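Local coordinates for protein 4-hydroxybutyrate coenzyme A transferase (Shewanella oneidensis, PDB 2OAS) that binds coenzyme A and probably transfers it between carboxylic acids such as 4-hydroxybutyrate and acetate, at residues T113-V118 / K145-I150; Q7-A12 / K32-A37; E20-H25 / D46-L51; H149-M154 / E173-L178. One frame throughout, in Å; residues are numbered along the deposited sequence.

Contact 1: residues T113-V118 / K145-I150; sequences TAIIQV and KIIAHI
Five backbone hydrogen bonds join 113-118 to 145-150, neighbouring strands in the parallel sheet of the N-terminal, Rossmann-like α/β domain, paired in step from T113 with K145 to V118 with I150. A114 and I116 each give their N-H and C=O to the bonding, as in the I147 N to A114 O bond of 3.0 Å. H149 N to I116 O is the shortest, 2.8 Å, whereas V118 N comes to H149 O from above the carbonyl plane. On the face of I116, A148 and I146, I116 holds CG1 in the crowded position between its backbone N and carbonyl carbon (chi1 64°). That puts I116 CG1 3.8 Å from A148 CB and I116 CD1 3.6 Å from I146 CG2, with helix 136-142 packed beyond. The other face looks toward helix 32-41. There Q117, extended with CG anti to its backbone N (chi1 -172°), runs alongside H149, its CG 3.4 Å from H149 CD2 and its amide plane turned 30° from the ring. Both ends of that amide are held from outside: OE1 accepts from N151 ND2, and NE2 donates to A29 O. An alanine here would probably leave H149 without its lateral neighbour and break the side-chain link from this strand to N151 and A29. At the start of the pair K145 bends at its last torsion and sends NZ into a salt bridge with E20. The same bend lays K145 NZ 3.1 Å from T113 CG2, while T113 OG1 is buried with no polar partner.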
loop_
_atom_site.group_PDB
_atom_site.type_symbol
_atom_site.label_atom_id
_atom_site.label_comp_id
_atom_site.label_asym_id
_atom_site.label_seq_id
_atom_site.Cartn_x
_atom_site.Cartn_y
_atom_site.Cartn_z
ATOM N N THR A 113 -22.300 20.266 7.700
ATOM C CA THR A 113 -23.090 19.659 8.760
ATOM C C THR A 113 -22.991 18.142 8.754
ATOM O O THR A 113 -22.954 17.502 7.699
ATOM C CB THR A 113 -24.593 20.086 8.684
ATOM O OG1 THR A 113 -25.411 18.935 8.531
ATOM C CG2 THR A 113 -24.836 21.042 7.541
ATOM N N ALA A 114 -22.947 17.567 9.951
ATOM C CA ALA A 114 -22.858 16.120 10.114
ATOM C C ALA A 114 -24.139 15.565 10.716
ATOM O O ALA A 114 -24.587 16.023 11.770
ATOM C CB ALA A 114 -21.688 15.767 11.008
ATOM N N ILE A 115 -24.729 14.581 10.048
ATOM C CA ILE A 115 -25.939 13.957 10.547
ATOM C C ILE A 115 -25.495 12.728 11.323
ATOM O O ILE A 115 -24.809 11.855 10.781
ATOM C CB ILE A 115 -26.860 13.471 9.408
ATOM C CG1 ILE A 115 -26.986 14.543 8.319
ATOM C CG2 ILE A 115 -28.216 13.105 9.990
ATOM C CD1 ILE A 115 -27.515 15.868 8.808
ATOM N N ILE A 116 -25.887 12.640 12.587
ATOM C CA ILE A 116 -25.462 11.496 13.368
ATOM C C ILE A 116 -26.543 10.918 14.264
ATOM O O ILE A 116 -27.552 11.554 14.523
ATOM C CB ILE A 116 -24.239 11.865 14.230
ATOM C CG1 ILE A 116 -24.614 12.936 15.248
ATOM C CG2 ILE A 116 -23.148 12.421 13.355
ATOM C CD1 ILE A 116 -23.465 13.328 16.144
ATOM N N GLN A 117 -26.319 9.694 14.721
ATOM C CA GLN A 117 -27.247 9.008 15.607
ATOM C C GLN A 117 -26.499 8.661 16.895
ATOM O O GLN A 117 -25.505 7.926 16.852
ATOM C CB GLN A 117 -27.737 7.723 14.965
ATOM C CG GLN A 117 -28.839 7.064 15.762
ATOM C CD GLN A 117 -29.397 5.845 15.094
ATOM O OE1 GLN A 117 -30.387 5.281 15.541
ATOM N NE2 GLN A 117 -28.764 5.428 14.004
ATOM N N VAL A 118 -26.968 9.168 18.034
ATOM C CA VAL A 118 -26.305 8.890 19.315
ATOM C C VAL A 118 -27.207 8.363 20.415
ATOM O O VAL A 118 -28.437 8.409 20.326
ATOM C CB VAL A 118 -25.614 10.141 19.898
ATOM C CG1 VAL A 118 -24.572 10.695 18.934
ATOM C CG2 VAL A 118 -26.661 11.196 20.223
ATOM N N LYS A 145 -21.877 22.528 11.706
ATOM C CA LYS A 145 -22.942 22.315 12.680
ATOM C C LYS A 145 -23.276 20.825 12.734
ATOM O O LYS A 145 -23.003 20.099 11.783
ATOM C CB LYS A 145 -24.192 23.112 12.313
ATOM C CG LYS A 145 -24.837 22.738 10.986
ATOM C CD LYS A 145 -26.151 23.499 10.827
ATOM C CE LYS A 145 -26.820 23.221 9.497
ATOM N NZ LYS A 145 -26.055 23.789 8.360
ATOM N N ILE A 146 -23.852 20.363 13.841
ATOM C CA ILE A 146 -24.202 18.950 13.956
ATOM C C ILE A 146 -25.688 18.738 14.244
ATOM O O ILE A 146 -26.268 19.423 15.077
ATOM C CB ILE A 146 -23.375 18.256 15.065
ATOM C CG1 ILE A 146 -21.889 18.282 14.700
ATOM C CG2 ILE A 146 -23.823 16.818 15.236
ATOM C CD1 ILE A 146 -20.982 17.892 15.841
ATOM N N ILE A 147 -26.299 17.801 13.523
ATOM C CA ILE A 147 -27.709 17.468 13.700
ATOM C C ILE A 147 -27.730 16.012 14.174
ATOM O O ILE A 147 -27.420 15.098 13.422
ATOM C CB ILE A 147 -28.473 17.637 12.384
ATOM C CG1 ILE A 147 -28.523 19.129 12.032
ATOM C CG2 ILE A 147 -29.890 17.059 12.501
ATOM C CD1 ILE A 147 -29.129 19.413 10.675
ATOM N N ALA A 148 -28.084 15.817 15.434
ATOM C CA ALA A 148 -28.088 14.507 16.046
ATOM C C ALA A 148 -29.455 13.907 16.293
ATOM O O ALA A 148 -30.418 14.592 16.628
ATOM C CB ALA A 148 -27.325 14.558 17.382
ATOM N N HIS A 149 -29.520 12.600 16.150
ATOM C CA HIS A 149 -30.750 11.914 16.382
ATOM C C HIS A 149 -30.518 11.085 17.627
ATOM O O HIS A 149 -29.676 10.193 17.635
ATOM C CB HIS A 149 -31.088 11.048 15.165
ATOM C CG HIS A 149 -31.947 9.878 15.487
ATOM N ND1 HIS A 149 -33.074 9.983 16.271
ATOM C CD2 HIS A 149 -31.817 8.566 15.178
ATOM C CE1 HIS A 149 -33.602 8.782 16.439
ATOM N NE2 HIS A 149 -32.859 7.905 15.785
ATOM N N ILE A 150 -31.233 11.410 18.694
ATOM C CA ILE A 150 -31.085 10.680 19.940
ATOM C C ILE A 150 -31.946 9.429 19.943
ATOM O O ILE A 150 -33.180 9.497 19.905
ATOM C CB ILE A 150 -31.457 11.548 21.136
ATOM C CG1 ILE A 150 -30.537 12.772 21.172
ATOM C CG2 ILE A 150 -31.365 10.713 22.416
ATOM C CD1 ILE A 150 -30.838 13.741 22.287
#

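Contact 2: residues Q7-A12 / K32-A37; sequences QSALEA and KVLLDA
L34, buried on helix 32-41, carries its branched end from the sheet to the short helix 9-13. Its CB rests on I115 CG2 of the sheet below. From CG the two methyls part: CD2 goes down among I115, I147 and H149, while L34 CD1 turns outward to A9 CB at 4.1 Å and, more loosely, to A12 CB at 4.5 Å. Both helices cover the same face of the parallel sheet in this Rossmann-like α/β domain, and small residues let them come close. A9 is the hub: its CB points at the other helix and meets A37 CB at 3.6 Å, the carbonyl V33 O at 3.6 Å and, at the side, V33 CG1. A37 CB also rests on the backbone just after A9, 3.7 Å from L10 N. No hydrogen bond crosses; several polar groups pair within their own segment. S8 is the N-cap of helix 9-13, its OG taking the N-H of E11, and E11 swings away from the interface so that OE2 accepts from Q7 N at 2.9 Å. Along the other helix, one turn apart, K32 NZ makes a salt bridge with D36 OD2 at 2.6 Å, on the carboxylate's syn side, and D36 OD1 bonds to S60 OG.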
loop_
_atom_site.group_PDB
_atom_site.type_symbol
_atom_site.label_atom_id
_atom_site.label_comp_id
_atom_site.label_asym_id
_atom_site.label_seq_id
_atom_site.Cartn_x
_atom_site.Cartn_y
_atom_site.Cartn_z
ATOM N N GLN A 7 -39.144 18.805 17.576
ATOM C CA GLN A 7 -40.253 17.912 17.883
ATOM C C GLN A 7 -40.479 16.907 16.763
ATOM O O GLN A 7 -41.270 15.990 16.923
ATOM C CB GLN A 7 -41.536 18.711 18.139
ATOM C CG GLN A 7 -42.212 18.317 19.443
ATOM C CD GLN A 7 -41.335 18.604 20.649
ATOM O OE1 GLN A 7 -41.280 17.815 21.600
ATOM N NE2 GLN A 7 -40.651 19.743 20.621
ATOM N N SER A 8 -39.775 17.079 15.644
ATOM C CA SER A 8 -39.890 16.157 14.512
ATOM C C SER A 8 -38.576 16.091 13.736
ATOM O O SER A 8 -37.783 17.037 13.767
ATOM C CB SER A 8 -41.005 16.589 13.568
ATOM O OG SER A 8 -40.647 17.774 12.883
ATOM N N ALA A 9 -38.347 14.982 13.037
ATOM C CA ALA A 9 -37.125 14.826 12.260
ATOM C C ALA A 9 -37.010 15.904 11.192
ATOM O O ALA A 9 -35.923 16.365 10.881
ATOM C CB ALA A 9 -37.086 13.460 11.609
ATOM N N LEU A 10 -38.141 16.302 10.628
ATOM C CA LEU A 10 -38.143 17.328 9.586
ATOM C C LEU A 10 -37.677 18.658 10.172
ATOM O O LEU A 10 -36.982 19.427 9.516
ATOM C CB LEU A 10 -39.549 17.459 9.001
ATOM C CG LEU A 10 -39.694 17.989 7.572
ATOM C CD1 LEU A 10 -41.165 17.947 7.173
ATOM C CD2 LEU A 10 -39.154 19.395 7.464
ATOM N N GLU A 11 -38.051 18.916 11.419
ATOM C CA GLU A 11 -37.654 20.157 12.069
ATOM C C GLU A 11 -36.136 20.206 12.260
ATOM O O GLU A 11 -35.508 21.254 12.113
ATOM C CB GLU A 11 -38.366 20.281 13.406
ATOM C CG GLU A 11 -38.115 21.581 14.098
ATOM C CD GLU A 11 -38.898 21.699 15.384
ATOM O OE1 GLU A 11 -38.596 22.624 16.167
ATOM O OE2 GLU A 11 -39.815 20.866 15.611
ATOM N N ALA A 12 -35.552 19.061 12.562
ATOM C CA ALA A 12 -34.119 18.967 12.753
ATOM C C ALA A 12 -33.388 19.151 11.437
ATOM O O ALA A 12 -32.409 19.892 11.353
ATOM C CB ALA A 12 -33.769 17.600 13.354
ATOM N N LYS A 32 -31.150 6.837 9.697
ATOM C CA LYS A 32 -32.321 6.636 8.850
ATOM C C LYS A 32 -33.471 7.599 9.176
ATOM O O LYS A 32 -34.078 8.181 8.276
ATOM C CB LYS A 32 -32.810 5.191 8.988
ATOM C CG LYS A 32 -33.896 4.813 7.986
ATOM C CD LYS A 32 -34.409 3.397 8.207
ATOM C CE LYS A 32 -35.496 3.073 7.203
ATOM N NZ LYS A 32 -36.561 4.112 7.244
ATOM N N VAL A 33 -33.765 7.757 10.461
ATOM C CA VAL A 33 -34.843 8.634 10.892
ATOM C C VAL A 33 -34.658 10.044 10.359
ATOM O O VAL A 33 -35.612 10.688 9.926
ATOM C CB VAL A 33 -34.921 8.719 12.430
ATOM C CG1 VAL A 33 -36.052 9.638 12.844
ATOM C CG2 VAL A 33 -35.129 7.351 13.019
ATOM N N LEU A 34 -33.425 10.524 10.394
ATOM C CA LEU A 34 -33.113 11.864 9.921
ATOM C C LEU A 34 -32.964 11.892 8.415
ATOM O O LEU A 34 -33.409 12.829 7.771
ATOM C CB LEU A 34 -31.823 12.359 10.578
ATOM C CG LEU A 34 -31.915 13.454 11.650
ATOM C CD1 LEU A 34 -33.142 13.268 12.517
ATOM C CD2 LEU A 34 -30.626 13.443 12.506
ATOM N N LEU A 35 -32.343 10.868 7.853
ATOM C CA LEU A 35 -32.137 10.830 6.418
ATOM C C LEU A 35 -33.468 10.726 5.669
ATOM O O LEU A 35 -33.583 11.222 4.555
ATOM C CB LEU A 35 -31.179 9.679 6.041
ATOM C CG LEU A 35 -29.678 9.795 6.407
ATOM C CD1 LEU A 35 -28.963 8.540 5.980
ATOM C CD2 LEU A 35 -29.022 11.006 5.756
ATOM N N ASP A 36 -34.479 10.105 6.272
ATOM C CA ASP A 36 -35.778 10.013 5.602
ATOM C C ASP A 36 -36.424 11.384 5.599
ATOM O O ASP A 36 -37.117 11.740 4.653
ATOM C CB ASP A 36 -36.709 9.003 6.284
ATOM C CG ASP A 36 -36.342 7.554 5.957
ATOM O OD1 ASP A 36 -35.473 7.336 5.084
ATOM O OD2 ASP A 36 -36.928 6.635 6.565
ATOM N N ALA A 37 -36.187 12.168 6.643
ATOM C CA ALA A 37 -36.775 13.498 6.676
ATOM C C ALA A 37 -36.072 14.388 5.643
ATOM O O ALA A 37 -36.674 15.300 5.079
ATOM C CB ALA A 37 -36.648 14.100 8.063
#

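Contact 3: residues E20-H25 / D46-L51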
loop_
_atom_site.group_PDB
_atom_site.type_symbol
_atom_site.label_atom_id
_atom_site.label_comp_id
_atom_site.label_asym_id
_atom_site.label_seq_id
_atom_site.Cartn_x
_atom_site.Cartn_y
_atom_site.Cartn_z
ATOM N N GLU A 20 -24.908 22.980 0.735
ATOM C CA GLU A 20 -24.089 22.439 1.813
ATOM C C GLU A 20 -23.498 21.059 1.527
ATOM O O GLU A 20 -24.038 20.275 0.743
ATOM C CB GLU A 20 -24.888 22.377 3.125
ATOM C CG GLU A 20 -25.289 23.744 3.679
ATOM C CD GLU A 20 -25.940 23.661 5.060
ATOM O OE1 GLU A 20 -26.377 24.716 5.588
ATOM O OE2 GLU A 20 -26.015 22.552 5.618
ATOM N N THR A 21 -22.356 20.799 2.152
ATOM C CA THR A 21 -21.694 19.512 2.034
ATOM C C THR A 21 -22.000 18.836 3.361
ATOM O O THR A 21 -21.662 19.352 4.427
ATOM C CB THR A 21 -20.177 19.631 1.895
ATOM O OG1 THR A 21 -19.867 20.374 0.711
ATOM C CG2 THR A 21 -19.564 18.246 1.794
ATOM N N LEU A 22 -22.661 17.694 3.276
ATOM C CA LEU A 22 -23.064 16.944 4.435
ATOM C C LEU A 22 -22.306 15.632 4.644
ATOM O O LEU A 22 -21.799 15.001 3.700
ATOM C CB LEU A 22 -24.561 16.626 4.323
ATOM C CG LEU A 22 -25.564 17.778 4.180
ATOM C CD1 LEU A 22 -26.953 17.215 3.958
ATOM C CD2 LEU A 22 -25.540 18.653 5.423
ATOM N N TRP A 23 -22.246 15.221 5.904
ATOM C CA TRP A 23 -21.626 13.958 6.263
ATOM C C TRP A 23 -22.671 13.198 7.050
ATOM O O TRP A 23 -23.436 13.797 7.807
ATOM C CB TRP A 23 -20.382 14.156 7.124
ATOM C CG TRP A 23 -19.965 12.870 7.757
ATOM C CD1 TRP A 23 -20.272 12.441 9.022
ATOM C CD2 TRP A 23 -19.239 11.808 7.135
ATOM N NE1 TRP A 23 -19.776 11.177 9.226
ATOM C CE2 TRP A 23 -19.129 10.765 8.084
ATOM C CE3 TRP A 23 -18.656 11.638 5.873
ATOM C CZ2 TRP A 23 -18.478 9.560 7.808
ATOM C CZ3 TRP A 23 -18.005 10.434 5.593
ATOM C CH2 TRP A 23 -17.918 9.415 6.565
ATOM N N THR A 24 -22.714 11.888 6.865
ATOM C CA THR A 24 -23.674 11.050 7.575
ATOM C C THR A 24 -23.005 9.915 8.321
ATOM O O THR A 24 -22.053 9.310 7.830
ATOM C CB THR A 24 -24.720 10.418 6.595
ATOM O OG1 THR A 24 -25.516 9.479 7.309
ATOM C CG2 THR A 24 -24.023 9.698 5.433
ATOM N N HIS A 25 -23.510 9.637 9.516
ATOM C CA HIS A 25 -23.007 8.533 10.334
ATOM C C HIS A 25 -23.147 7.345 9.380
ATOM O O HIS A 25 -24.151 7.244 8.679
ATOM C CB HIS A 25 -23.929 8.351 11.530
ATOM C CG HIS A 25 -23.223 7.992 12.801
ATOM N ND1 HIS A 25 -23.818 8.155 14.038
ATOM C CD2 HIS A 25 -21.997 7.482 13.033
ATOM C CE1 HIS A 25 -22.981 7.760 14.977
ATOM N NE2 HIS A 25 -21.868 7.348 14.401
ATOM N N ASP A 46 -30.961 22.511 -3.132
ATOM C CA ASP A 46 -30.222 22.096 -4.313
ATOM C C ASP A 46 -28.736 22.169 -4.027
ATOM O O ASP A 46 -28.302 22.759 -3.032
ATOM C CB ASP A 46 -30.561 22.957 -5.536
ATOM C CG ASP A 46 -30.104 24.379 -5.385
ATOM O OD1 ASP A 46 -30.062 25.115 -6.405
ATOM O OD2 ASP A 46 -29.788 24.756 -4.230
ATOM N N ASN A 47 -27.963 21.549 -4.907
ATOM C CA ASN A 47 -26.519 21.527 -4.779
ATOM C C ASN A 47 -26.097 20.941 -3.446
ATOM O O ASN A 47 -25.122 21.392 -2.848
ATOM C CB ASN A 47 -25.950 22.933 -4.920
ATOM C CG ASN A 47 -26.482 23.648 -6.138
ATOM O OD1 ASN A 47 -26.500 23.095 -7.243
ATOM N ND2 ASN A 47 -26.925 24.893 -5.945
ATOM N N ILE A 48 -26.831 19.938 -2.980
ATOM C CA ILE A 48 -26.506 19.286 -1.723
ATOM C C ILE A 48 -25.632 18.066 -1.990
ATOM O O ILE A 48 -26.026 17.179 -2.732
ATOM C CB ILE A 48 -27.776 18.812 -0.979
ATOM C CG1 ILE A 48 -28.611 20.020 -0.540
ATOM C CG2 ILE A 48 -27.389 17.969 0.233
ATOM C CD1 ILE A 48 -27.917 20.947 0.433
ATOM N N THR A 49 -24.435 18.047 -1.398
ATOM C CA THR A 49 -23.509 16.920 -1.541
ATOM C C THR A 49 -23.486 16.164 -0.221
ATOM O O THR A 49 -23.382 16.764 0.850
ATOM C CB THR A 49 -22.079 17.368 -1.842
ATOM O OG1 THR A 49 -22.052 18.139 -3.044
ATOM C CG2 THR A 49 -21.181 16.158 -2.023
ATOM N N LEU A 50 -23.582 14.844 -0.300
ATOM C CA LEU A 50 -23.581 14.017 0.895
ATOM C C LEU A 50 -22.433 13.022 0.886
ATOM O O LEU A 50 -22.464 12.032 0.146
ATOM C CB LEU A 50 -24.915 13.280 1.007
ATOM C CG LEU A 50 -25.206 12.455 2.258
ATOM C CD1 LEU A 50 -26.681 12.200 2.334
ATOM C CD2 LEU A 50 -24.457 11.140 2.223
ATOM N N LEU A 51 -21.427 13.298 1.721
ATOM C CA LEU A 51 -20.246 12.440 1.865
ATOM C C LEU A 51 -20.644 11.267 2.751
ATOM O O LEU A 51 -21.426 11.429 3.689
ATOM C CB LEU A 51 -19.094 13.222 2.508
ATOM C CG LEU A 51 -18.367 14.279 1.669
ATOM C CD1 LEU A 51 -17.442 15.132 2.537
ATOM C CD2 LEU A 51 -17.571 13.572 0.602
#
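The pairing of 20-25 with 46-51 is tightest around L22 and slackens toward T24. L22 N reaches T49 O at 2.7 Å, almost straight (176°), and L51 N returns to L22 O at 2.6 Å, both nearly along the C=O axis. One step on, T24 N to L51 O is a weak bond of 3.5 Å. Side chains on the buried face of L22 and L50 pack obliquely: L22 CD1 lies 3.8 Å from I48 CG2, and T24 CG2 lies 3.5 Å from L50 CD2. On the other face T21 and T49 are partly exposed, and T21 CG2 reaches across to L51 CD1 at 3.8 Å. The loop at N47 lies open to solvent. W23 lies buried on that same face as T21: with CG anti to its backbone N (chi1 166°), the six-membered ring comes alongside L51, CE3 3.7 Å from L51 CB. The indole is held beyond by helix 136-142 and by an edge-to-face contact with F104. An alanine here would probably lose the packing that joins L51 to F104 and to that helix. The strands 21-24 and 48-52, with helix 32-41 between them in the chain, form a β-α-β crossover unit of the parallel sheet.

Contact 4: residues H149-M154 / E173-L178; sequences HINPQM and EQSASL
N151 lays its side-chain amide across the backbone of A176, gripping it at two points. OD1 accepts from A176 N at 3.2 Å and ND2 donates to A176 O at 3.2 Å. The same OD1 takes a second donor, Q153 N at 2.8 Å, in an Asx turn; CG anti to the backbone N (chi1 -180°) swings the amide into place for both. All three donors come from above the plane of the oxygen they meet. The chain here folds as a type I turn from N151 to M154. Ahead of this grip, Q174 N bonds to I150 O at 3.0 Å, nearly along the C=O axis, and the aliphatic part of E173 crosses I150. The H149 ring meets 173-178 with its edge: CE1 lies 3.1 Å from Q174 O, and its buried NE2 has no polar partner. Outside, P152 CG rests 3.4 Å from S175 OG. Farther along, L178 CD2 reaches the methyl of selenomethionine M154 at 4.2 Å, the two side chains crossing at about a right angle. Q174 OE1 bonds to Y172 OH. I150 and E173 make the last parallel bridge before both segments leave their strands' C-terminal ends in loops, joined by the N151 amide, whose Asx turn shapes the 149-154 loop.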
loop_
_atom_site.group_PDB
_atom_site.type_symbol
_atom_site.label_atom_id
_atom_site.label_comp_id
_atom_site.label_asym_id
_atom_site.label_seq_id
_atom_site.Cartn_x
_atom_site.Cartn_y
_atom_site.Cartn_z
ATOM N N HIS A 149 -29.520 12.600 16.150
ATOM C CA HIS A 149 -30.750 11.914 16.382
ATOM C C HIS A 149 -30.518 11.085 17.627
ATOM O O HIS A 149 -29.676 10.193 17.635
ATOM C CB HIS A 149 -31.088 11.048 15.165
ATOM C CG HIS A 149 -31.947 9.878 15.487
ATOM N ND1 HIS A 149 -33.074 9.983 16.271
ATOM C CD2 HIS A 149 -31.817 8.566 15.178
ATOM C CE1 HIS A 149 -33.602 8.782 16.439
ATOM N NE2 HIS A 149 -32.859 7.905 15.785
ATOM N N ILE A 150 -31.233 11.410 18.694
ATOM C CA ILE A 150 -31.085 10.680 19.940
ATOM C C ILE A 150 -31.946 9.429 19.943
ATOM O O ILE A 150 -33.180 9.497 19.905
ATOM C CB ILE A 150 -31.457 11.548 21.136
ATOM C CG1 ILE A 150 -30.537 12.772 21.172
ATOM C CG2 ILE A 150 -31.365 10.713 22.416
ATOM C CD1 ILE A 150 -30.838 13.741 22.287
ATOM N N ASN A 151 -31.283 8.282 20.005
ATOM C CA ASN A 151 -31.971 7.003 19.982
ATOM C C ASN A 151 -31.629 6.148 21.168
ATOM O O ASN A 151 -30.498 5.705 21.301
ATOM C CB ASN A 151 -31.606 6.251 18.706
ATOM C CG ASN A 151 -32.289 4.911 18.606
ATOM O OD1 ASN A 151 -33.129 4.559 19.440
ATOM N ND2 ASN A 151 -31.939 4.157 17.573
ATOM N N PRO A 152 -32.601 5.914 22.053
ATOM C CA PRO A 152 -32.418 5.095 23.251
ATOM C C PRO A 152 -31.938 3.681 22.921
ATOM O O PRO A 152 -31.490 2.956 23.804
ATOM C CB PRO A 152 -33.803 5.081 23.875
ATOM C CG PRO A 152 -34.325 6.427 23.545
ATOM C CD PRO A 152 -33.906 6.596 22.092
ATOM N N GLN A 153 -32.040 3.292 21.653
ATOM C CA GLN A 153 -31.624 1.965 21.228
ATOM C C GLN A 153 -30.130 1.956 20.923
ATOM O O GLN A 153 -29.493 0.907 20.936
ATOM C CB GLN A 153 -32.417 1.530 19.992
ATOM C CG GLN A 153 -33.921 1.559 20.189
ATOM C CD GLN A 153 -34.371 0.719 21.384
ATOM O OE1 GLN A 153 -35.306 1.099 22.113
ATOM N NE2 GLN A 153 -33.706 -0.437 21.594
HETATM N N MSE A 154 -29.558 3.121 20.656
HETATM C CA MSE A 154 -28.137 3.166 20.364
HETATM C C MSE A 154 -27.354 2.816 21.621
HETATM O O MSE A 154 -27.485 3.476 22.656
HETATM C CB MSE A 154 -27.723 4.556 19.870
HETATM C CG MSE A 154 -26.289 4.637 19.357
HETATM SE SE MSE A 154 -25.914 3.420 17.883
HETATM C CE MSE A 154 -26.228 4.565 16.355
ATOM N N GLU A 173 -35.390 13.369 19.242
ATOM C CA GLU A 173 -35.340 12.102 19.946
ATOM C C GLU A 173 -36.485 11.130 19.705
ATOM O O GLU A 173 -37.651 11.487 19.838
ATOM C CB GLU A 173 -35.235 12.365 21.441
ATOM C CG GLU A 173 -35.213 11.110 22.289
ATOM C CD GLU A 173 -35.223 11.424 23.775
ATOM O OE1 GLU A 173 -36.248 11.968 24.255
ATOM O OE2 GLU A 173 -34.214 11.136 24.452
ATOM N N GLN A 174 -36.134 9.898 19.350
ATOM C CA GLN A 174 -37.122 8.853 19.152
ATOM C C GLN A 174 -36.419 7.497 19.078
ATOM O O GLN A 174 -35.316 7.393 18.557
ATOM C CB GLN A 174 -37.967 9.115 17.899
ATOM C CG GLN A 174 -37.529 8.385 16.657
ATOM C CD GLN A 174 -38.683 8.115 15.707
ATOM O OE1 GLN A 174 -39.325 9.039 15.204
ATOM N NE2 GLN A 174 -38.946 6.845 15.457
ATOM N N SER A 175 -37.032 6.470 19.658
ATOM C CA SER A 175 -36.463 5.133 19.628
ATOM C C SER A 175 -36.727 4.544 18.257
ATOM O O SER A 175 -37.863 4.549 17.771
ATOM C CB SER A 175 -37.107 4.229 20.685
ATOM O OG SER A 175 -36.720 4.589 21.995
ATOM N N ALA A 176 -35.676 4.041 17.624
ATOM C CA ALA A 176 -35.804 3.440 16.310
ATOM C C ALA A 176 -35.000 2.159 16.301
ATOM O O ALA A 176 -34.163 1.931 17.174
ATOM C CB ALA A 176 -35.291 4.390 15.252
ATOM N N SER A 177 -35.254 1.326 15.299
ATOM C CA SER A 177 -34.555 0.054 15.173
ATOM C C SER A 177 -33.206 0.225 14.492
ATOM O O SER A 177 -33.058 1.038 13.582
ATOM C CB SER A 177 -35.396 -0.921 14.354
ATOM O OG SER A 177 -35.598 -0.429 13.044
ATOM N N LEU A 178 -32.224 -0.544 14.944
ATOM C CA LEU A 178 -30.899 -0.511 14.334
ATOM C C LEU A 178 -30.858 -1.668 13.360
ATOM O O LEU A 178 -31.351 -2.759 13.660
ATOM C CB LEU A 178 -29.803 -0.701 15.377
ATOM C CG LEU A 178 -29.572 0.439 16.360
ATOM C CD1 LEU A 178 -28.505 0.030 17.359
ATOM C CD2 LEU A 178 -29.157 1.695 15.614
#

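Overall arrangement
Contacts 1 and 3 are the buried strand pairings of one parallel sheet: strand 113-118 lies beside strand 21-24, and I115 N and O probably bond to W23 O and H25 N. Contact 4 takes up strand 145-150 where contact 1 leaves it, keeps one main-chain bond and otherwise relies on side-chain amide bonds and a turn, partly at the surface. Contact 2 is different in kind: helix against helix, apolar, without a crossing hydrogen bond, and only partly buried. Its V33 and L34 pack down on H149, which contacts 1 and 4 share, so all three meet at that residue. Contact 3, about 22 Å from contact 4 between centres, does not touch it.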